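Local structure of DNA repair and telomere maintenance protein nbs1 (Schizosaccharomyces pombe, 3HUF) at residues 16-21 with 48-53; 117-122 with 146-151; 161-166 with 293-298; 172-177 with 199-204. The protein acts in the MRN complex in DNA double-strand break repair and telomere maintenance, its FHA and BRCT domains recognising phosphorylated partners such as Ctp1. All blocks are in the same frame, centred on the assembly; numbering follows the deposited sequence.

Interaction 1: residues 16-21 with 48-53; sequences RILFPG and ARFTIL
Ile52 packs with both of its branches against the bend at Leu18, Phe19 and Pro20. Its CB lies 3.9 Å from Pro20 CA. From there CG2, which is anti to the backbone N, stays beside the proline and is likewise 3.9 Å from Pro20 CA. The other branch leaves through CG1 (chi1 -63°) and ends in CD1, which reaches Leu18 CB at 3.5 Å. The two side chains cross at about a right angle, and the branch at CB lets isoleucine touch the proline with CG2 and the leucine with CD1. Leu18 carries the apolar layer on with CD1, which approaches the edge of the Phe50 ring near its plane. Here the chain crosses from one sheet of the FHA beta sandwich to the other: strand 16-18 belongs to the first, while Gly21 opens strand 21-26 of the second, in which strand 48-52 is its neighbour. Gly21 and Ile52 form an antiparallel hydrogen-bonded pair, with Gly21 N giving its proton to Ile52 O at 3.0 Å and Ile52 N to Gly21 O at 2.9 Å. Glycine fits its place because, at a phi of 138°, a beta carbon would be pressed against the carbonyl oxygen of Pro20. Proline suits the bend just before it, supplying an apolar ring and no N-H; its CA-H also points to Ile52 O, 3.3 Å from CA. Phe68 meets the Phe50 ring from strand 68-72.

Interaction 2: residues 117-122 with 146-151; sequences CIQFDN and DATTHF
Cys117 O is gripped by two successive backbone N-H groups, Thr149 N at 2.9 Å and His150 N at 3.2 Å, the first in the carbonyl plane and the second tilted 24° from it. Cys117 N is held in turn by Thr149 OG1 at 3.0 Å. That hydroxyl lies between the backbone N and the carbonyl carbon (chi1 56°), and it also shares a hydrogen bond with His150 ND1, so threonine links the strand end to the imidazole. Two residues on, Gln119 N donates to His150 O at 2.9 Å. This parallel pairing joins strands 118-120 and 150-152, the two central strands of the four-stranded sheet of the first BRCT domain. On the face bearing Gln119 and Phe151, the extended glutamine runs past the rim of the ring with its amide plane 81° from it, OE1 lying 3.5 Å from Phe151 CD1. A water bridges OE1 to Thr148 OG1, while NE2 donates to Leu142 O; a long amide thus serves both directions here. Asp121 CB approaches Phe151 CZ obliquely at 3.5 Å, and OD2 of Asp121 is probably hydrogen-bonded to Thr162 OG1. Thr165 and Ala168 of helix 163-170 also pack on the Phe151 ring.

Interaction 3: residues 161-166 with 293-298; sequences ITVGTM and TIEQLW
Met166 lays its CG over one face of the Trp298 indole, 3.7 Å from the centroid of the six-membered ring. Beyond CG the methionine is extended (chi2 166°), and the two side chains slide past each other in opposite directions. The sulfur SD therefore comes to the five-membered ring obliquely, 4.1 Å from its centroid, a Met-aromatic contact, and CE goes on to Trp298 CB. An unbranched, flexible methionine suits a broad flat indole because several of its atoms can touch the ring in turn. Ile161 CD1 adds an oblique contact, 3.7 Å from Trp298 NE1. Next to this layer, Val163 CG1 meets Ile294 CD1, while Val163 CG2 lies 3.2 Å from Glu295 OE2. Helix 163-170 belongs to the first BRCT domain and helix 294-302 to the second, so this is the helix-to-helix packing characteristic of tandem BRCT domains; Leu243 of helix 238-246 also reaches Val163. Further out, a water joins Glu295 OE2 to Val163 N, where the carboxylate would be drawn to the N-terminus of helix 163-170. Trp298 NE1 donates to Gln214 O, which helps to fix the indole, and Gln214 OE1 accepts the N-H of Ile161. Both helices start at a threonine N-cap: Thr162 OG1 accepts a weak bond from Thr165 N, and Thr293 forms a capping box with Gln296, whose N reaches Thr293 OG1 at 3.0 Å.

Interaction 4: residues 172-177 with 199-204; sequences KTVIID and PDALEC
Val174 and Leu202 cross at about a right angle, methyl against methyl, with Val174 CG2 3.7 Å from Leu202 CD2. The valine divides its two branches between different targets. CG1, anti to the backbone N (chi1 -180°), rests on the helix backbone 3.6 Å from Ala201 O, whereas CG2 takes the leucine. Leu202 starts out from CA away from the strand, yet its branched end comes back near enough for CD2 to meet the valine. Ile176, two residues along, also presents a methyl: its CG2 lies 3.9 Å from Ala201 CB. The single methyl of alanine suits this place, since it lets strand and helix come close, their axes approaching to 7.3 Å. Cys204 points its CB toward the strand, and SG, anti to the backbone N (chi1 178°), sits beside Ile176 CB and 3.4 Å from Asp177 OD2. That carboxylate oxygen is bonded to Ser179 OG, and the Asp177 side chain caps the start of helix 178-184, a role for which a short acidic side chain is well fitted. Strand 174-176 crosses segment 199-204 of the helix at 78°, nearly perpendicular, so the contact is confined to about one turn, Ala201 to Cys204. The strand lies at one edge of the parallel sheet of the first BRCT domain, paired with strand 150-152, and it follows the Schellman motif at Lys172 that ends helix 163-170. Helix 198-209 lies across it, with Phe205 also meeting Val174 and Ile175, while Tyr180 of helix 178-184 packs on Ala201 and Cys204 and His150 of strand 150-152 reaches Ala201.

How the interactions relate
The four contacts follow the elongated chain from the FHA domain through the first BRCT domain to the second. Interaction 1 lies in the FHA sandwich, its centre about 40 Å from that of interaction 3, on the opposite side of the chain's centre. Interactions 2 and 4 share the parallel sheet of the first BRCT domain, their centres about 11 Å apart, where strands 150-152 and 174-176 pair. Helix 163-170, between those strands in sequence, carries one half of interaction 3, which touches interactions 2 and 4. Interaction 4 is nested inside the long loop that interaction 3 closes. The first BRCT domain is thus the middle piece of this three-domain, phosphoprotein-binding part of Nbs1.

Interaction 1: residues 16-21 with 48-53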
loop_
_atom_site.group_PDB
_atom_site.type_symbol
_atom_site.label_atom_id
_atom_site.label_comp_id
_atom_site.label_asym_id
_atom_site.label_seq_id
_atom_site.Cartn_x
_atom_site.Cartn_y
_atom_site.Cartn_z
ATOM N N ARG A 16 -13.070 -8.704 11.100
ATOM C CA ARG A 16 -13.865 -7.913 10.175
ATOM C C ARG A 16 -13.137 -6.668 9.720
ATOM O O ARG A 16 -12.589 -5.936 10.528
ATOM C CB ARG A 16 -15.210 -7.534 10.808
ATOM C CG ARG A 16 -16.016 -6.601 9.921
ATOM C CD ARG A 16 -17.453 -6.541 10.302
ATOM N NE ARG A 16 -18.159 -5.585 9.457
ATOM C CZ ARG A 16 -19.415 -5.206 9.657
ATOM N NH1 ARG A 16 -20.111 -5.714 10.672
ATOM N NH2 ARG A 16 -19.976 -4.323 8.835
ATOM N N ILE A 17 -13.148 -6.431 8.413
ATOM C CA ILE A 17 -12.609 -5.194 7.853
ATOM C C ILE A 17 -13.627 -4.042 7.984
ATOM O O ILE A 17 -14.760 -4.150 7.530
ATOM C CB ILE A 17 -12.245 -5.381 6.378
ATOM C CG1 ILE A 17 -11.166 -6.451 6.235
ATOM C CG2 ILE A 17 -11.693 -4.114 5.808
ATOM C CD1 ILE A 17 -10.994 -6.854 4.793
ATOM N N LEU A 18 -13.209 -2.950 8.610
ATOM C CA LEU A 18 -14.087 -1.814 8.832
ATOM C C LEU A 18 -13.746 -0.688 7.864
ATOM O O LEU A 18 -12.653 -0.179 7.850
ATOM C CB LEU A 18 -13.956 -1.312 10.292
ATOM C CG LEU A 18 -14.326 -2.312 11.396
ATOM C CD1 LEU A 18 -14.302 -1.596 12.790
ATOM C CD2 LEU A 18 -15.705 -2.980 11.130
ATOM N N PHE A 19 -14.712 -0.276 7.073
ATOM C CA PHE A 19 -14.502 0.813 6.148
ATOM C C PHE A 19 -14.901 2.129 6.821
ATOM O O PHE A 19 -15.595 2.112 7.829
ATOM C CB PHE A 19 -15.342 0.567 4.895
ATOM C CG PHE A 19 -15.145 -0.788 4.303
ATOM C CD1 PHE A 19 -16.217 -1.667 4.176
ATOM C CD2 PHE A 19 -13.901 -1.192 3.862
ATOM C CE1 PHE A 19 -16.039 -2.932 3.608
ATOM C CE2 PHE A 19 -13.714 -2.438 3.297
ATOM C CZ PHE A 19 -14.787 -3.317 3.180
ATOM N N PRO A 20 -14.403 3.268 6.300
ATOM C CA PRO A 20 -14.916 4.585 6.648
ATOM C C PRO A 20 -16.443 4.630 6.717
ATOM O O PRO A 20 -17.119 4.148 5.803
ATOM C CB PRO A 20 -14.398 5.451 5.503
ATOM C CG PRO A 20 -12.998 4.848 5.250
ATOM C CD PRO A 20 -13.245 3.364 5.380
ATOM N N GLY A 21 -16.954 5.224 7.796
ATOM C CA GLY A 21 -18.384 5.343 8.033
ATOM C C GLY A 21 -18.596 5.054 9.505
ATOM O O GLY A 21 -17.650 5.073 10.300
ATOM N N ALA A 48 -21.487 1.041 21.835
ATOM C CA ALA A 48 -20.534 2.006 21.318
ATOM C C ALA A 48 -20.825 2.365 19.863
ATOM O O ALA A 48 -21.423 1.578 19.123
ATOM C CB ALA A 48 -19.097 1.454 21.436
ATOM N N ARG A 49 -20.382 3.552 19.465
ATOM C CA ARG A 49 -20.309 3.916 18.068
ATOM C C ARG A 49 -18.838 4.048 17.674
ATOM O O ARG A 49 -18.071 4.687 18.379
ATOM C CB ARG A 49 -21.055 5.222 17.825
ATOM C CG ARG A 49 -20.992 5.694 16.386
ATOM C CD ARG A 49 -21.630 7.074 16.212
ATOM N NE ARG A 49 -22.963 7.124 16.822
ATOM C CZ ARG A 49 -24.096 6.749 16.222
ATOM N NH1 ARG A 49 -24.095 6.294 14.963
ATOM N NH2 ARG A 49 -25.244 6.831 16.894
ATOM N N PHE A 50 -18.449 3.382 16.590
ATOM C CA PHE A 50 -17.137 3.527 15.990
ATOM C C PHE A 50 -17.358 4.300 14.700
ATOM O O PHE A 50 -18.181 3.899 13.879
ATOM C CB PHE A 50 -16.537 2.180 15.583
ATOM C CG PHE A 50 -16.285 1.214 16.714
ATOM C CD1 PHE A 50 -16.369 1.597 18.055
ATOM C CD2 PHE A 50 -15.919 -0.079 16.411
ATOM C CE1 PHE A 50 -16.125 0.680 19.064
ATOM C CE2 PHE A 50 -15.655 -1.016 17.411
ATOM C CZ PHE A 50 -15.753 -0.640 18.739
ATOM N N THR A 51 -16.632 5.397 14.528
ATOM C CA THR A 51 -16.694 6.209 13.316
ATOM C C THR A 51 -15.294 6.252 12.755
ATOM O O THR A 51 -14.343 6.589 13.458
ATOM C CB THR A 51 -17.202 7.658 13.575
ATOM O OG1 THR A 51 -18.483 7.604 14.206
ATOM C CG2 THR A 51 -17.353 8.430 12.264
ATOM N N ILE A 52 -15.154 5.820 11.512
ATOM C CA ILE A 52 -13.860 5.835 10.862
ATOM C C ILE A 52 -13.922 6.918 9.807
ATOM O O ILE A 52 -14.824 6.913 8.963
ATOM C CB ILE A 52 -13.504 4.464 10.281
ATOM C CG1 ILE A 52 -13.410 3.468 11.446
ATOM C CG2 ILE A 52 -12.181 4.540 9.486
ATOM C CD1 ILE A 52 -13.260 2.055 11.025
ATOM N N LEU A 53 -13.000 7.879 9.874
ATOM C CA LEU A 53 -13.007 8.924 8.858
ATOM C C LEU A 53 -12.327 8.400 7.615
ATOM O O LEU A 53 -11.529 7.491 7.659
ATOM C CB LEU A 53 -12.394 10.251 9.337
ATOM C CG LEU A 53 -12.985 10.883 10.596
ATOM C CD1 LEU A 53 -12.295 12.220 10.920
ATOM C CD2 LEU A 53 -14.530 11.043 10.491
#

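Interaction 2: residues 117-122 with 146-151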
loop_
_atom_site.group_PDB
_atom_site.type_symbol
_atom_site.label_atom_id
_atom_site.label_comp_id
_atom_site.label_asym_id
_atom_site.label_seq_id
_atom_site.Cartn_x
_atom_site.Cartn_y
_atom_site.Cartn_z
ATOM N N CYS A 117 -1.688 1.430 0.676
ATOM C CA CYS A 117 -1.706 2.720 0.000
ATOM C C CYS A 117 -1.412 2.432 -1.451
ATOM O O CYS A 117 -0.437 1.754 -1.762
ATOM C CB CYS A 117 -0.621 3.666 0.542
ATOM S SG CYS A 117 -0.915 4.308 2.201
ATOM N N ILE A 118 -2.253 2.963 -2.329
ATOM C CA ILE A 118 -2.213 2.599 -3.746
ATOM C C ILE A 118 -1.733 3.764 -4.613
ATOM O O ILE A 118 -2.362 4.822 -4.650
ATOM C CB ILE A 118 -3.585 2.030 -4.235
ATOM C CG1 ILE A 118 -3.904 0.689 -3.535
ATOM C CG2 ILE A 118 -3.576 1.843 -5.748
ATOM C CD1 ILE A 118 -5.174 -0.002 -4.020
ATOM N N GLN A 119 -0.597 3.575 -5.290
ATOM C CA GLN A 119 -0.100 4.579 -6.222
ATOM C C GLN A 119 -0.631 4.298 -7.615
ATOM O O GLN A 119 -0.702 3.139 -8.015
ATOM C CB GLN A 119 1.432 4.611 -6.242
ATOM C CG GLN A 119 2.011 5.615 -7.270
ATOM C CD GLN A 119 3.506 5.732 -7.181
ATOM O OE1 GLN A 119 4.171 4.821 -6.711
ATOM N NE2 GLN A 119 4.048 6.860 -7.624
ATOM N N PHE A 120 -1.019 5.351 -8.340
ATOM C CA PHE A 120 -1.491 5.222 -9.712
ATOM C C PHE A 120 -0.459 5.808 -10.643
ATOM O O PHE A 120 0.260 6.727 -10.272
ATOM C CB PHE A 120 -2.806 5.960 -9.917
ATOM C CG PHE A 120 -3.998 5.224 -9.390
ATOM C CD1 PHE A 120 -4.257 5.193 -8.015
ATOM C CD2 PHE A 120 -4.867 4.572 -10.271
ATOM C CE1 PHE A 120 -5.370 4.534 -7.515
ATOM C CE2 PHE A 120 -5.981 3.888 -9.785
ATOM C CZ PHE A 120 -6.228 3.864 -8.398
ATOM N N ASP A 121 -0.375 5.270 -11.853
ATOM C CA ASP A 121 0.623 5.747 -12.790
ATOM C C ASP A 121 0.077 6.859 -13.675
ATOM O O ASP A 121 0.805 7.460 -14.437
ATOM C CB ASP A 121 1.115 4.600 -13.653
ATOM C CG ASP A 121 2.465 4.887 -14.275
ATOM O OD1 ASP A 121 3.230 5.743 -13.745
ATOM O OD2 ASP A 121 2.746 4.259 -15.296
ATOM N N ASN A 122 -1.206 7.164 -13.529
ATOM C CA ASN A 122 -1.891 7.994 -14.497
ATOM C C ASN A 122 -2.916 8.844 -13.764
ATOM O O ASN A 122 -3.694 8.321 -12.975
ATOM C CB ASN A 122 -2.550 7.048 -15.513
ATOM C CG ASN A 122 -3.299 7.755 -16.602
ATOM O OD1 ASN A 122 -4.401 8.261 -16.394
ATOM N ND2 ASN A 122 -2.736 7.740 -17.799
ATOM N N ASP A 146 6.908 6.419 0.334
ATOM C CA ASP A 146 7.498 5.264 1.015
ATOM C C ASP A 146 6.470 4.357 1.710
ATOM O O ASP A 146 6.820 3.262 2.170
ATOM C CB ASP A 146 8.589 5.720 1.984
ATOM C CG ASP A 146 9.762 6.355 1.256
ATOM O OD1 ASP A 146 10.186 5.797 0.215
ATOM O OD2 ASP A 146 10.251 7.415 1.703
ATOM N N ALA A 147 5.209 4.797 1.741
ATOM C CA ALA A 147 4.124 4.028 2.330
ATOM C C ALA A 147 3.283 3.237 1.309
ATOM O O ALA A 147 2.394 2.463 1.693
ATOM C CB ALA A 147 3.220 4.948 3.169
ATOM N N THR A 148 3.536 3.458 0.024
ATOM C CA THR A 148 2.881 2.713 -1.068
ATOM C C THR A 148 3.090 1.226 -0.880
ATOM O O THR A 148 4.228 0.780 -0.672
ATOM C CB THR A 148 3.489 3.084 -2.430
ATOM O OG1 THR A 148 3.212 4.450 -2.708
ATOM C CG2 THR A 148 2.892 2.240 -3.554
ATOM N N THR A 149 1.985 0.472 -0.910
ATOM C CA THR A 149 2.045 -0.985 -0.925
ATOM C C THR A 149 1.720 -1.565 -2.313
ATOM O O THR A 149 2.178 -2.649 -2.648
ATOM C CB THR A 149 1.075 -1.612 0.116
ATOM O OG1 THR A 149 -0.247 -1.126 -0.128
ATOM C CG2 THR A 149 1.478 -1.234 1.544
ATOM N N HIS A 150 0.910 -0.850 -3.109
ATOM C CA HIS A 150 0.480 -1.369 -4.419
ATOM C C HIS A 150 0.571 -0.280 -5.441
ATOM O O HIS A 150 0.377 0.899 -5.114
ATOM C CB HIS A 150 -0.960 -1.873 -4.367
ATOM C CG HIS A 150 -1.156 -3.047 -3.463
ATOM N ND1 HIS A 150 -1.188 -2.930 -2.088
ATOM C CD2 HIS A 150 -1.342 -4.361 -3.735
ATOM C CE1 HIS A 150 -1.372 -4.124 -1.548
ATOM N NE2 HIS A 150 -1.489 -5.008 -2.527
ATOM N N PHE A 151 0.849 -0.676 -6.683
ATOM C CA PHE A 151 1.042 0.263 -7.767
ATOM C C PHE A 151 0.189 -0.165 -8.935
ATOM O O PHE A 151 0.324 -1.290 -9.396
ATOM C CB PHE A 151 2.517 0.292 -8.197
ATOM C CG PHE A 151 2.796 1.241 -9.340
ATOM C CD1 PHE A 151 3.114 2.560 -9.093
ATOM C CD2 PHE A 151 2.723 0.802 -10.673
ATOM C CE1 PHE A 151 3.365 3.441 -10.143
ATOM C CE2 PHE A 151 2.973 1.674 -11.728
ATOM C CZ PHE A 151 3.301 2.993 -11.465
HETATM O O HOH W 1 5.578 5.164 -4.237
#

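Interaction 3: residues 161-166 with 293-298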
loop_
_atom_site.group_PDB
_atom_site.type_symbol
_atom_site.label_atom_id
_atom_site.label_comp_id
_atom_site.label_asym_id
_atom_site.label_seq_id
_atom_site.Cartn_x
_atom_site.Cartn_y
_atom_site.Cartn_z
ATOM N N ILE A 161 6.382 -0.377 -20.654
ATOM C CA ILE A 161 5.959 0.064 -19.307
ATOM C C ILE A 161 6.682 1.364 -18.915
ATOM O O ILE A 161 7.753 1.674 -19.442
ATOM C CB ILE A 161 6.176 -1.020 -18.198
ATOM C CG1 ILE A 161 7.662 -1.392 -18.050
ATOM C CG2 ILE A 161 5.258 -2.237 -18.435
ATOM C CD1 ILE A 161 7.978 -2.215 -16.804
ATOM N N THR A 162 6.086 2.121 -18.008
ATOM C CA THR A 162 6.642 3.400 -17.583
ATOM C C THR A 162 7.708 3.218 -16.508
ATOM O O THR A 162 7.791 2.162 -15.881
ATOM C CB THR A 162 5.544 4.293 -16.983
ATOM O OG1 THR A 162 4.976 3.636 -15.844
ATOM C CG2 THR A 162 4.451 4.597 -18.015
ATOM N N VAL A 163 8.510 4.268 -16.300
ATOM C CA VAL A 163 9.511 4.318 -15.224
ATOM C C VAL A 163 8.890 4.093 -13.837
ATOM O O VAL A 163 9.509 3.481 -12.966
ATOM C CB VAL A 163 10.266 5.666 -15.215
ATOM C CG1 VAL A 163 11.482 5.588 -14.308
ATOM C CG2 VAL A 163 10.714 6.018 -16.607
ATOM N N GLY A 164 7.665 4.582 -13.642
ATOM C CA GLY A 164 6.958 4.382 -12.378
ATOM C C GLY A 164 6.748 2.905 -12.118
ATOM O O GLY A 164 6.894 2.422 -10.981
ATOM N N THR A 165 6.430 2.178 -13.190
ATOM C CA THR A 165 6.227 0.738 -13.094
ATOM C C THR A 165 7.532 0.019 -12.792
ATOM O O THR A 165 7.572 -0.835 -11.911
ATOM C CB THR A 165 5.597 0.168 -14.364
ATOM O OG1 THR A 165 4.404 0.900 -14.658
ATOM C CG2 THR A 165 5.252 -1.295 -14.162
ATOM N N MET A 166 8.591 0.384 -13.517
ATOM C CA MET A 166 9.906 -0.216 -13.335
ATOM C C MET A 166 10.384 -0.038 -11.895
ATOM O O MET A 166 10.909 -0.976 -11.277
ATOM C CB MET A 166 10.916 0.449 -14.260
ATOM C CG MET A 166 10.624 0.347 -15.747
ATOM S SD MET A 166 11.672 1.503 -16.672
ATOM C CE MET A 166 10.988 1.329 -18.340
ATOM N N THR A 293 18.469 6.740 -21.647
ATOM C CA THR A 293 17.289 6.926 -20.793
ATOM C C THR A 293 17.179 5.703 -19.885
ATOM O O THR A 293 17.766 4.659 -20.185
ATOM C CB THR A 293 15.964 7.105 -21.599
ATOM O OG1 THR A 293 15.712 5.948 -22.405
ATOM C CG2 THR A 293 16.022 8.331 -22.492
ATOM N N ILE A 294 16.445 5.833 -18.779
ATOM C CA ILE A 294 16.130 4.681 -17.917
ATOM C C ILE A 294 15.328 3.639 -18.714
ATOM O O ILE A 294 15.533 2.431 -18.570
ATOM C CB ILE A 294 15.342 5.091 -16.654
ATOM C CG1 ILE A 294 16.007 6.295 -15.976
ATOM C CG2 ILE A 294 15.249 3.911 -15.696
ATOM C CD1 ILE A 294 15.365 6.747 -14.672
ATOM N N GLU A 295 14.437 4.140 -19.568
ATOM C CA GLU A 295 13.659 3.334 -20.502
ATOM C C GLU A 295 14.574 2.461 -21.366
ATOM O O GLU A 295 14.311 1.274 -21.553
ATOM C CB GLU A 295 12.765 4.238 -21.371
ATOM C CG GLU A 295 11.551 4.865 -20.647
ATOM C CD GLU A 295 11.838 6.210 -19.940
ATOM O OE1 GLU A 295 13.015 6.531 -19.647
ATOM O OE2 GLU A 295 10.863 6.954 -19.662
ATOM N N GLN A 296 15.662 3.047 -21.867
ATOM C CA GLN A 296 16.643 2.306 -22.658
ATOM C C GLN A 296 17.451 1.341 -21.789
ATOM O O GLN A 296 17.798 0.240 -22.221
ATOM C CB GLN A 296 17.572 3.269 -23.388
ATOM C CG GLN A 296 16.946 3.937 -24.613
ATOM C CD GLN A 296 17.744 5.149 -25.102
ATOM O OE1 GLN A 296 18.078 6.044 -24.324
ATOM N NE2 GLN A 296 18.038 5.182 -26.398
ATOM N N LEU A 297 17.731 1.767 -20.559
ATOM C CA LEU A 297 18.482 0.973 -19.587
ATOM C C LEU A 297 17.705 -0.268 -19.129
ATOM O O LEU A 297 18.304 -1.314 -18.883
ATOM C CB LEU A 297 18.823 1.836 -18.367
ATOM C CG LEU A 297 20.247 1.943 -17.822
ATOM C CD1 LEU A 297 20.183 2.373 -16.362
ATOM C CD2 LEU A 297 21.030 0.653 -17.960
ATOM N N TRP A 298 16.384 -0.135 -19.002
ATOM C CA TRP A 298 15.493 -1.244 -18.640
ATOM C C TRP A 298 15.494 -2.334 -19.719
ATOM O O TRP A 298 15.501 -3.523 -19.401
ATOM C CB TRP A 298 14.079 -0.720 -18.411
ATOM C CG TRP A 298 13.082 -1.721 -17.880
ATOM C CD1 TRP A 298 12.115 -2.368 -18.596
ATOM C CD2 TRP A 298 12.935 -2.165 -16.518
ATOM N NE1 TRP A 298 11.376 -3.188 -17.769
ATOM C CE2 TRP A 298 11.858 -3.084 -16.491
ATOM C CE3 TRP A 298 13.603 -1.873 -15.320
ATOM C CZ2 TRP A 298 11.447 -3.726 -15.317
ATOM C CZ3 TRP A 298 13.185 -2.511 -14.144
ATOM C CH2 TRP A 298 12.114 -3.424 -14.157
HETATM O O HOH W 2 7.851 6.532 -18.429
#

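Interaction 4: residues 172-177 with 199-204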
loop_
_atom_site.group_PDB
_atom_site.type_symbol
_atom_site.label_atom_id
_atom_site.label_comp_id
_atom_site.label_asym_id
_atom_site.label_seq_id
_atom_site.Cartn_x
_atom_site.Cartn_y
_atom_site.Cartn_z
ATOM N N LYS A 172 10.018 -3.711 -4.825
ATOM C CA LYS A 172 9.210 -4.849 -4.360
ATOM C C LYS A 172 7.763 -4.519 -4.009
ATOM O O LYS A 172 7.126 -5.195 -3.194
ATOM C CB LYS A 172 9.928 -5.635 -3.255
ATOM C CG LYS A 172 11.191 -6.339 -3.766
ATOM C CD LYS A 172 12.189 -6.605 -2.654
ATOM C CE LYS A 172 13.331 -7.463 -3.165
ATOM N NZ LYS A 172 14.193 -7.952 -2.044
ATOM N N THR A 173 7.250 -3.467 -4.640
ATOM C CA THR A 173 5.853 -3.104 -4.530
ATOM C C THR A 173 5.045 -4.128 -5.332
ATOM O O THR A 173 5.553 -4.699 -6.293
ATOM C CB THR A 173 5.646 -1.698 -5.076
ATOM O OG1 THR A 173 6.542 -0.817 -4.396
ATOM C CG2 THR A 173 4.229 -1.209 -4.861
ATOM N N VAL A 174 3.814 -4.386 -4.900
ATOM C CA VAL A 174 2.895 -5.267 -5.611
ATOM C C VAL A 174 2.267 -4.495 -6.780
ATOM O O VAL A 174 1.660 -3.451 -6.600
ATOM C CB VAL A 174 1.794 -5.806 -4.648
ATOM C CG1 VAL A 174 0.825 -6.738 -5.384
ATOM C CG2 VAL A 174 2.426 -6.529 -3.463
ATOM N N ILE A 175 2.430 -5.007 -7.999
ATOM C CA ILE A 175 1.915 -4.306 -9.160
ATOM C C ILE A 175 0.547 -4.854 -9.521
ATOM O O ILE A 175 0.355 -6.047 -9.671
ATOM C CB ILE A 175 2.910 -4.369 -10.348
ATOM C CG1 ILE A 175 4.207 -3.619 -9.983
ATOM C CG2 ILE A 175 2.267 -3.808 -11.637
ATOM C CD1 ILE A 175 5.303 -3.845 -10.983
ATOM N N ILE A 176 -0.434 -3.974 -9.622
ATOM C CA ILE A 176 -1.770 -4.434 -9.935
ATOM C C ILE A 176 -2.254 -3.722 -11.180
ATOM O O ILE A 176 -1.550 -2.864 -11.730
ATOM C CB ILE A 176 -2.734 -4.180 -8.747
ATOM C CG1 ILE A 176 -2.665 -2.712 -8.310
ATOM C CG2 ILE A 176 -2.409 -5.130 -7.595
ATOM C CD1 ILE A 176 -3.607 -2.360 -7.175
ATOM N N ASP A 177 -3.461 -4.060 -11.607
ATOM C CA ASP A 177 -4.084 -3.326 -12.678
ATOM C C ASP A 177 -5.572 -3.149 -12.457
ATOM O O ASP A 177 -6.102 -3.484 -11.400
ATOM C CB ASP A 177 -3.771 -3.945 -14.055
ATOM C CG ASP A 177 -4.319 -5.359 -14.232
ATOM O OD1 ASP A 177 -3.924 -5.984 -15.225
ATOM O OD2 ASP A 177 -5.145 -5.863 -13.434
ATOM N N PRO A 199 -4.535 -11.169 -0.912
ATOM C CA PRO A 199 -4.012 -12.209 -1.774
ATOM C C PRO A 199 -4.406 -12.085 -3.246
ATOM O O PRO A 199 -3.679 -12.565 -4.099
ATOM C CB PRO A 199 -4.619 -13.495 -1.172
ATOM C CG PRO A 199 -4.904 -13.149 0.238
ATOM C CD PRO A 199 -5.397 -11.750 0.134
ATOM N N ASP A 200 -5.556 -11.480 -3.545
ATOM C CA ASP A 200 -5.993 -11.349 -4.940
ATOM C C ASP A 200 -5.095 -10.354 -5.635
ATOM O O ASP A 200 -4.841 -10.478 -6.825
ATOM C CB ASP A 200 -7.443 -10.871 -5.067
ATOM C CG ASP A 200 -8.459 -11.978 -4.813
ATOM O OD1 ASP A 200 -9.293 -11.815 -3.892
ATOM O OD2 ASP A 200 -8.445 -12.999 -5.514
ATOM N N ALA A 201 -4.609 -9.373 -4.882
ATOM C CA ALA A 201 -3.635 -8.420 -5.435
ATOM C C ALA A 201 -2.323 -9.102 -5.848
ATOM O O ALA A 201 -1.750 -8.766 -6.888
ATOM C CB ALA A 201 -3.373 -7.303 -4.449
ATOM N N LEU A 202 -1.866 -10.054 -5.030
ATOM C CA LEU A 202 -0.638 -10.798 -5.309
ATOM C C LEU A 202 -0.843 -11.724 -6.496
ATOM O O LEU A 202 0.075 -11.897 -7.296
ATOM C CB LEU A 202 -0.182 -11.611 -4.089
ATOM C CG LEU A 202 0.229 -10.805 -2.849
ATOM C CD1 LEU A 202 0.217 -11.664 -1.594
ATOM C CD2 LEU A 202 1.602 -10.120 -3.026
ATOM N N GLU A 203 -2.036 -12.307 -6.612
ATOM C CA GLU A 203 -2.345 -13.183 -7.744
ATOM C C GLU A 203 -2.381 -12.387 -9.036
ATOM O O GLU A 203 -1.902 -12.846 -10.071
ATOM C CB GLU A 203 -3.683 -13.911 -7.548
ATOM C CG GLU A 203 -3.575 -15.220 -6.793
ATOM C CD GLU A 203 -2.561 -16.169 -7.421
ATOM O OE1 GLU A 203 -2.732 -16.562 -8.598
ATOM O OE2 GLU A 203 -1.582 -16.519 -6.735
ATOM N N CYS A 204 -2.975 -11.200 -8.959
ATOM C CA CYS A 204 -3.011 -10.270 -10.075
ATOM C C CYS A 204 -1.577 -9.935 -10.531
ATOM O O CYS A 204 -1.257 -10.021 -11.718
ATOM C CB CYS A 204 -3.761 -8.995 -9.660
ATOM S SG CYS A 204 -3.823 -7.710 -10.948
#